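Local coordinates for laminarinase (PDB 6JIA), which probably hydrolyses laminarin, a beta-1,3-glucan of brown algae, as a member of glycoside hydrolase family 16, at residues 98-103 with 116-121; 110-115 with 134-139. All coordinates share one frame; numbering follows the deposited sequence.

Contact 1. Residues 98-103 with 116-121; sequences AFWMLG and AIDIME. With GLC (alpha-D-glucopyranose), chain B.
Trp100 and Asp118 share one face of the sheet: Trp100 sets CG between its own backbone N and carbonyl carbon (chi1 57°), and Asp118 keeps CG beside its backbone N. The indole and the carboxylate therefore lie alongside each other with planes 6° apart, and Trp100 CB comes within 3.5 Å of Asp118 OD2. A bound alpha-D-glucopyranose covers one face of the indole, its C6 lying 3.4 Å from Trp100 CE2. The sugar's O1 donates to Asp118 OD1 at 2.8 Å, and its O6 donates to Glu121 OE2, also at 2.8 Å; Trp96 shares OE2. Asn202 OD1 bonds to Trp100 NE1 and fixes the ring's rotation. With an alanine in place of Trp100, the glucose would probably lose its stacking surface and Asn202 OD1 its indole partner. On the other face, Ile119 lays CD1 over the Phe99 ring, 4.0 Å from the centroid and 21° off the normal, a CH-pi contact packed further by Val83 and Ile162. The backbone is consistent with this placement: Phe99 O receives Met120 N at 2.9 Å and, weakly, Ile119 N at 2.8 Å, so two residues oppose one, a classic beta bulge. Ala116 to Glu121 occupies the place of the family 16 Glu-X-Asp-X-X-Glu signature, with alanine where family members usually carry the first glutamate: a bulged strand on the floor of the glucan cleft of a beta-jelly-roll sandwich.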
loop_
_atom_site.group_PDB
_atom_site.type_symbol
_atom_site.label_atom_id
_atom_site.label_comp_id
_atom_site.label_asym_id
_atom_site.label_seq_id
_atom_site.Cartn_x
_atom_site.Cartn_y
_atom_site.Cartn_z
ATOM N N ALA A 98 -0.225 3.633 2.906
ATOM C CA ALA A 98 0.300 2.874 1.766
ATOM C C ALA A 98 -0.813 2.089 1.090
ATOM O O ALA A 98 -1.751 1.600 1.751
ATOM C CB ALA A 98 1.438 1.993 2.222
ATOM N N PHE A 99 -0.661 1.997 -0.221
ATOM C CA PHE A 99 -1.447 1.148 -1.128
ATOM C C PHE A 99 -0.420 0.365 -1.944
ATOM O O PHE A 99 0.346 0.982 -2.694
ATOM C CB PHE A 99 -2.379 2.021 -1.970
ATOM C CG PHE A 99 -3.050 1.308 -3.119
ATOM C CD1 PHE A 99 -3.632 0.071 -2.945
ATOM C CD2 PHE A 99 -3.159 1.904 -4.361
ATOM C CE1 PHE A 99 -4.335 -0.557 -3.978
ATOM C CE2 PHE A 99 -3.831 1.261 -5.407
ATOM C CZ PHE A 99 -4.405 0.032 -5.218
ATOM N N TRP A 100 -0.346 -0.941 -1.724
ATOM C CA TRP A 100 0.791 -1.762 -2.192
ATOM C C TRP A 100 0.400 -3.218 -2.401
ATOM O O TRP A 100 -0.775 -3.619 -2.199
ATOM C CB TRP A 100 1.966 -1.616 -1.236
ATOM C CG TRP A 100 1.736 -1.956 0.203
ATOM C CD1 TRP A 100 0.866 -1.377 1.095
ATOM C CD2 TRP A 100 2.534 -2.867 0.970
ATOM N NE1 TRP A 100 1.041 -1.899 2.343
ATOM C CE2 TRP A 100 2.085 -2.785 2.308
ATOM C CE3 TRP A 100 3.637 -3.663 0.675
ATOM C CZ2 TRP A 100 2.684 -3.528 3.334
ATOM C CZ3 TRP A 100 4.202 -4.422 1.683
ATOM C CH2 TRP A 100 3.734 -4.345 2.991
ATOM N N MET A 101 1.376 -3.961 -2.850
ATOM C CA MET A 101 1.212 -5.373 -3.237
ATOM C C MET A 101 2.438 -6.156 -2.766
ATOM O O MET A 101 3.504 -5.579 -2.748
ATOM C CB MET A 101 1.065 -5.446 -4.756
ATOM C CG MET A 101 -0.098 -4.629 -5.313
ATOM S SD MET A 101 -0.327 -5.060 -7.107
ATOM C CE MET A 101 -1.284 -6.551 -6.903
ATOM N N LEU A 102 2.244 -7.426 -2.449
ATOM C CA LEU A 102 3.274 -8.425 -2.064
ATOM C C LEU A 102 3.063 -9.687 -2.903
ATOM O O LEU A 102 1.903 -10.090 -3.122
ATOM C CB LEU A 102 3.147 -8.752 -0.580
ATOM C CG LEU A 102 3.727 -7.738 0.402
ATOM C CD1 LEU A 102 3.325 -8.135 1.848
ATOM C CD2 LEU A 102 5.243 -7.649 0.264
ATOM N N GLY A 103 4.149 -10.367 -3.230
ATOM C CA GLY A 103 4.095 -11.700 -3.840
ATOM C C GLY A 103 3.376 -12.678 -2.915
ATOM O O GLY A 103 3.709 -12.732 -1.729
ATOM N N ALA A 116 7.742 -6.570 -3.698
ATOM C CA ALA A 116 6.685 -5.617 -3.322
ATOM C C ALA A 116 6.567 -4.548 -4.395
ATOM O O ALA A 116 7.603 -4.078 -4.903
ATOM C CB ALA A 116 7.013 -5.030 -1.971
ATOM N N ILE A 117 5.336 -4.196 -4.743
ATOM C CA ILE A 117 5.013 -3.042 -5.613
ATOM C C ILE A 117 4.233 -2.059 -4.756
ATOM O O ILE A 117 3.070 -2.375 -4.454
ATOM C CB ILE A 117 4.171 -3.437 -6.834
ATOM C CG1 ILE A 117 4.713 -4.688 -7.540
ATOM C CG2 ILE A 117 4.087 -2.235 -7.774
ATOM C CD1 ILE A 117 3.745 -5.210 -8.607
ATOM N N ASP A 118 4.864 -0.960 -4.348
ATOM C CA ASP A 118 4.145 0.138 -3.675
ATOM C C ASP A 118 3.501 1.026 -4.739
ATOM O O ASP A 118 4.216 1.690 -5.492
ATOM C CB ASP A 118 5.055 0.962 -2.770
ATOM C CG ASP A 118 5.474 0.179 -1.532
ATOM O OD1 ASP A 118 6.454 -0.529 -1.651
ATOM O OD2 ASP A 118 4.780 0.310 -0.442
ATOM N N ILE A 119 2.183 1.009 -4.816
ATOM C CA ILE A 119 1.442 1.826 -5.804
ATOM C C ILE A 119 1.349 3.271 -5.328
ATOM O O ILE A 119 1.463 4.211 -6.161
ATOM C CB ILE A 119 0.072 1.201 -6.078
ATOM C CG1 ILE A 119 0.203 -0.242 -6.589
ATOM C CG2 ILE A 119 -0.664 2.118 -7.049
ATOM C CD1 ILE A 119 -1.080 -1.035 -6.555
ATOM N N MET A 120 1.202 3.456 -4.029
ATOM C CA MET A 120 1.189 4.796 -3.403
ATOM C C MET A 120 1.770 4.621 -2.018
ATOM O O MET A 120 1.267 3.742 -1.276
ATOM C CB MET A 120 -0.218 5.396 -3.249
ATOM C CG MET A 120 -0.263 6.787 -2.738
ATOM S SD MET A 120 -0.043 6.958 -0.941
ATOM C CE MET A 120 -1.370 5.960 -0.297
ATOM N N GLU A 121 2.753 5.454 -1.710
ATOM C CA GLU A 121 3.130 5.753 -0.318
ATOM C C GLU A 121 3.256 7.254 -0.131
ATOM O O GLU A 121 3.672 7.959 -1.031
ATOM C CB GLU A 121 4.447 5.096 0.076
ATOM C CG GLU A 121 4.361 3.596 0.135
ATOM C CD GLU A 121 5.687 2.987 0.520
ATOM O OE1 GLU A 121 6.585 2.898 -0.408
ATOM O OE2 GLU A 121 5.874 2.786 1.742
HETATM C C1 GLC B . 7.243 -1.155 1.304
HETATM C C2 GLC B . 8.080 -1.551 2.509
HETATM C C3 GLC B . 7.276 -2.237 3.564
HETATM C C4 GLC B . 6.135 -1.361 3.980
HETATM C C5 GLC B . 5.234 -1.103 2.715
HETATM C C6 GLC B . 4.064 -0.135 2.994
HETATM O O1 GLC B . 6.874 -2.285 0.509
HETATM O O2 GLC B . 9.195 -2.240 2.041
HETATM O O3 GLC B . 8.130 -2.508 4.687
HETATM O O4 GLC B . 5.425 -1.925 5.067
HETATM O O5 GLC B . 6.112 -0.401 1.777
HETATM O O6 GLC B . 4.510 1.122 3.526
#

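Contact 2. Residues 110-115 with 134-139. With BGC (beta-D-glucopyranose), chain C; GLC (alpha-D-glucopyranose), chain B; BGC (beta-D-glucopyranose), chain D.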
loop_
_atom_site.group_PDB
_atom_site.type_symbol
_atom_site.label_atom_id
_atom_site.label_comp_id
_atom_site.label_asym_id
_atom_site.label_seq_id
_atom_site.Cartn_x
_atom_site.Cartn_y
_atom_site.Cartn_z
ATOM N N GLY A 110 9.637 -15.388 1.997
ATOM C CA GLY A 110 9.786 -14.144 2.772
ATOM C C GLY A 110 9.933 -12.878 1.923
ATOM O O GLY A 110 9.955 -12.916 0.696
ATOM N N TRP A 111 10.039 -11.753 2.604
ATOM C CA TRP A 111 10.389 -10.437 2.030
ATOM C C TRP A 111 11.905 -10.246 2.190
ATOM O O TRP A 111 12.455 -10.586 3.240
ATOM C CB TRP A 111 9.572 -9.357 2.759
ATOM C CG TRP A 111 9.756 -7.983 2.204
ATOM C CD1 TRP A 111 8.921 -7.306 1.358
ATOM C CD2 TRP A 111 10.880 -7.119 2.438
ATOM N NE1 TRP A 111 9.437 -6.071 1.072
ATOM C CE2 TRP A 111 10.622 -5.920 1.735
ATOM C CE3 TRP A 111 12.011 -7.208 3.255
ATOM C CZ2 TRP A 111 11.493 -4.842 1.777
ATOM C CZ3 TRP A 111 12.888 -6.152 3.265
ATOM C CH2 TRP A 111 12.619 -4.985 2.554
ATOM N N PRO A 112 12.629 -9.661 1.203
ATOM C CA PRO A 112 12.047 -9.138 -0.024
ATOM C C PRO A 112 12.089 -10.069 -1.240
ATOM O O PRO A 112 11.791 -9.606 -2.262
ATOM C CB PRO A 112 12.969 -7.950 -0.310
ATOM C CG PRO A 112 14.343 -8.406 0.178
ATOM C CD PRO A 112 14.088 -9.447 1.242
ATOM N N ALA A 113 12.406 -11.342 -1.098
ATOM C CA ALA A 113 12.425 -12.298 -2.254
ATOM C C ALA A 113 11.053 -12.297 -2.978
ATOM O O ALA A 113 10.993 -12.457 -4.240
ATOM C CB ALA A 113 12.779 -13.690 -1.788
ATOM N N CYS A 114 9.969 -12.177 -2.222
ATOM C CA CYS A 114 8.567 -12.226 -2.730
ATOM C C CYS A 114 8.288 -11.048 -3.662
ATOM O O CYS A 114 7.373 -11.155 -4.511
ATOM C CB CYS A 114 7.552 -12.260 -1.596
ATOM S SG CYS A 114 7.652 -10.801 -0.527
ATOM N N GLY A 115 9.039 -9.959 -3.505
ATOM C CA GLY A 115 8.773 -8.692 -4.190
ATOM C C GLY A 115 7.661 -7.878 -3.523
ATOM O O GLY A 115 6.697 -8.443 -2.944
ATOM N N HIS A 134 10.378 -3.204 -4.625
ATOM C CA HIS A 134 11.369 -3.798 -3.704
ATOM C C HIS A 134 11.537 -5.254 -4.081
ATOM O O HIS A 134 10.532 -5.900 -4.274
ATOM C CB HIS A 134 10.887 -3.743 -2.257
ATOM C CG HIS A 134 10.624 -2.375 -1.736
ATOM N ND1 HIS A 134 11.522 -1.727 -0.936
ATOM C CD2 HIS A 134 9.523 -1.577 -1.815
ATOM C CE1 HIS A 134 11.012 -0.573 -0.541
ATOM N NE2 HIS A 134 9.785 -0.450 -1.080
ATOM N N TRP A 135 12.765 -5.752 -4.072
ATOM C CA TRP A 135 13.042 -7.146 -4.473
ATOM C C TRP A 135 14.462 -7.533 -4.071
ATOM O O TRP A 135 15.166 -6.688 -3.449
ATOM C CB TRP A 135 12.733 -7.332 -5.966
ATOM C CG TRP A 135 13.744 -6.791 -6.935
ATOM C CD1 TRP A 135 14.667 -7.532 -7.624
ATOM C CD2 TRP A 135 13.969 -5.423 -7.302
ATOM N NE1 TRP A 135 15.443 -6.720 -8.402
ATOM C CE2 TRP A 135 15.046 -5.419 -8.220
ATOM C CE3 TRP A 135 13.362 -4.202 -6.959
ATOM C CZ2 TRP A 135 15.527 -4.253 -8.797
ATOM C CZ3 TRP A 135 13.850 -3.046 -7.522
ATOM C CH2 TRP A 135 14.905 -3.072 -8.440
ATOM N N GLN A 136 14.843 -8.759 -4.443
ATOM C CA GLN A 136 16.176 -9.363 -4.223
ATOM C C GLN A 136 16.782 -9.540 -5.615
ATOM O O GLN A 136 16.181 -10.305 -6.389
ATOM C CB GLN A 136 15.970 -10.675 -3.462
ATOM C CG GLN A 136 16.807 -10.821 -2.223
ATOM C CD GLN A 136 16.457 -12.085 -1.469
ATOM O OE1 GLN A 136 16.278 -13.158 -2.049
ATOM N NE2 GLN A 136 16.361 -11.960 -0.157
ATOM N N ASP A 137 17.872 -8.823 -5.931
ATOM C CA ASP A 137 18.420 -8.732 -7.312
ATOM C C ASP A 137 19.238 -9.990 -7.641
ATOM O O ASP A 137 19.227 -10.934 -6.844
ATOM C CB ASP A 137 19.198 -7.436 -7.525
ATOM C CG ASP A 137 20.593 -7.350 -6.926
ATOM O OD1 ASP A 137 21.084 -8.351 -6.325
ATOM O OD2 ASP A 137 21.165 -6.273 -7.040
ATOM N N HIS A 138 19.900 -9.999 -8.801
ATOM C CA HIS A 138 20.603 -11.199 -9.357
ATOM C C HIS A 138 21.725 -11.637 -8.401
ATOM O O HIS A 138 22.080 -12.815 -8.423
ATOM C CB HIS A 138 21.112 -10.938 -10.786
ATOM C CG HIS A 138 21.446 -9.514 -11.026
ATOM N ND1 HIS A 138 20.620 -8.475 -10.584
ATOM C CD2 HIS A 138 22.509 -8.932 -11.615
ATOM C CE1 HIS A 138 21.152 -7.313 -10.893
ATOM N NE2 HIS A 138 22.312 -7.571 -11.552
ATOM N N ASN A 139 22.214 -10.728 -7.563
ATOM C CA ASN A 139 23.297 -10.993 -6.579
ATOM C C ASN A 139 22.692 -11.276 -5.206
ATOM O O ASN A 139 23.455 -11.238 -4.214
ATOM C CB ASN A 139 24.262 -9.809 -6.529
ATOM C CG ASN A 139 24.847 -9.494 -7.893
ATOM O OD1 ASN A 139 24.868 -8.320 -8.322
ATOM N ND2 ASN A 139 25.306 -10.544 -8.568
HETATM C C2 BGC C . 9.543 -4.121 5.956
HETATM C C3 BGC C . 9.998 -5.561 5.940
HETATM C C4 BGC C . 8.783 -6.487 5.889
HETATM C C5 BGC C . 7.890 -6.161 4.641
HETATM C C6 BGC C . 6.514 -6.954 4.660
HETATM C C1 BGC C . 8.646 -3.882 4.698
HETATM O O2 BGC C . 10.634 -3.265 5.777
HETATM O O3 BGC C . 10.725 -5.700 7.151
HETATM O O4 BGC C . 9.107 -7.892 5.826
HETATM O O5 BGC C . 7.505 -4.736 4.750
HETATM O O6 BGC C . 5.760 -6.581 5.864
HETATM C C1 GLC B . 7.243 -1.155 1.304
HETATM C C2 GLC B . 8.080 -1.551 2.509
HETATM C C3 GLC B . 7.276 -2.237 3.564
HETATM C C4 GLC B . 6.135 -1.361 3.980
HETATM C C5 GLC B . 5.234 -1.103 2.715
HETATM C C6 GLC B . 4.064 -0.135 2.994
HETATM O O1 GLC B . 6.874 -2.285 0.509
HETATM O O2 GLC B . 9.195 -2.240 2.041
HETATM O O3 GLC B . 8.130 -2.508 4.687
HETATM O O4 GLC B . 5.425 -1.925 5.067
HETATM O O5 GLC B . 6.112 -0.401 1.777
HETATM O O6 GLC B . 4.510 1.122 3.526
HETATM C C2 BGC D . 12.791 -6.190 8.162
HETATM C C3 BGC D . 14.051 -7.027 8.023
HETATM C C4 BGC D . 13.740 -8.513 7.937
HETATM C C5 BGC D . 12.737 -8.677 6.738
HETATM C C6 BGC D . 12.286 -10.125 6.362
HETATM C C1 BGC D . 11.910 -6.513 6.948
HETATM O O2 BGC D . 13.132 -4.883 8.082
HETATM O O3 BGC D . 14.855 -6.812 9.233
HETATM O O4 BGC D . 14.955 -9.155 7.750
HETATM O O5 BGC D . 11.545 -7.922 7.007
HETATM O O6 BGC D . 11.852 -10.656 7.621
HETATM O O HOH W 1 13.058 -10.984 -5.581
#
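Trp111 presents the edge of its indole to His134, whose ND1 lies near the indole plane, 4.1 Å from Trp111 CZ2. Trp111 leads into a type I beta turn, Pro112 to Gly115, that packs against the end of strand 128-136, and both side chains line the glucan-binding cleft of this family 16 enzyme. Trp111 swings CG away from its backbone N (chi1 -176°), which turns the ring back over the proline that follows. The cis peptide bond before Pro112 is consistent with this fold-back: Pro112 CB sits over the indole centre, 3.5 Å above the plane. The opposite face takes the sugar, with C5 of the chain C beta-D-glucopyranose 3.5 Å above the same Trp111 ring plane, offset toward the rim. The indole is thus clamped between a proline and a glucose. His134 uses its own face differently. O2 of the alpha-D-glucopyranose stands 3.5 Å above the centre of the His134 ring, while ND1 is hydrogen-bonded to Tyr142 OH, which restrains the imidazole. Farther along the strand, Gln136 crosses Pro112 at about a right angle, its NE2 3.7 Å from Pro112 CD, and its OE1 rests against the methyl of Ala113. No direct hydrogen bond links the two segments. Their backbones meet instead through CA-H...O contacts, of Trp135 CA with Pro112 O and of Gly115 CA with His134 O, the latter at 3.3 Å. Gly115 makes its approach at positive phi, a conformation that favours glycine. One water completes the join by donating to Ala113 O at 2.9 Å and accepting from Gln136 N at 3.1 Å.

Contact 1 is fully buried, its centre about 4 Å from that of the chain, whereas contact 2 is only partly buried at about 17 Å. Both reach one sheet, since strands 116-118 and 128-136 are neighbours, and Ala116 O lies 2.9 Å from His134 N, a probable hydrogen bond. Residues 98-103 and 116-121 are held by direct strand-to-strand hydrogen bonds, two of them weak, with apolar packing on one face and the sugar on the other, but 110-115 and 134-139 rely on CA-H...O contacts, van der Waals packing and a water. Contact 1 holds the alpha-D-glucopyranose with two carboxylates and the Trp100 indole; contact 2 adds the His134 face and, through Trp111, continues the cleft to further glucose units.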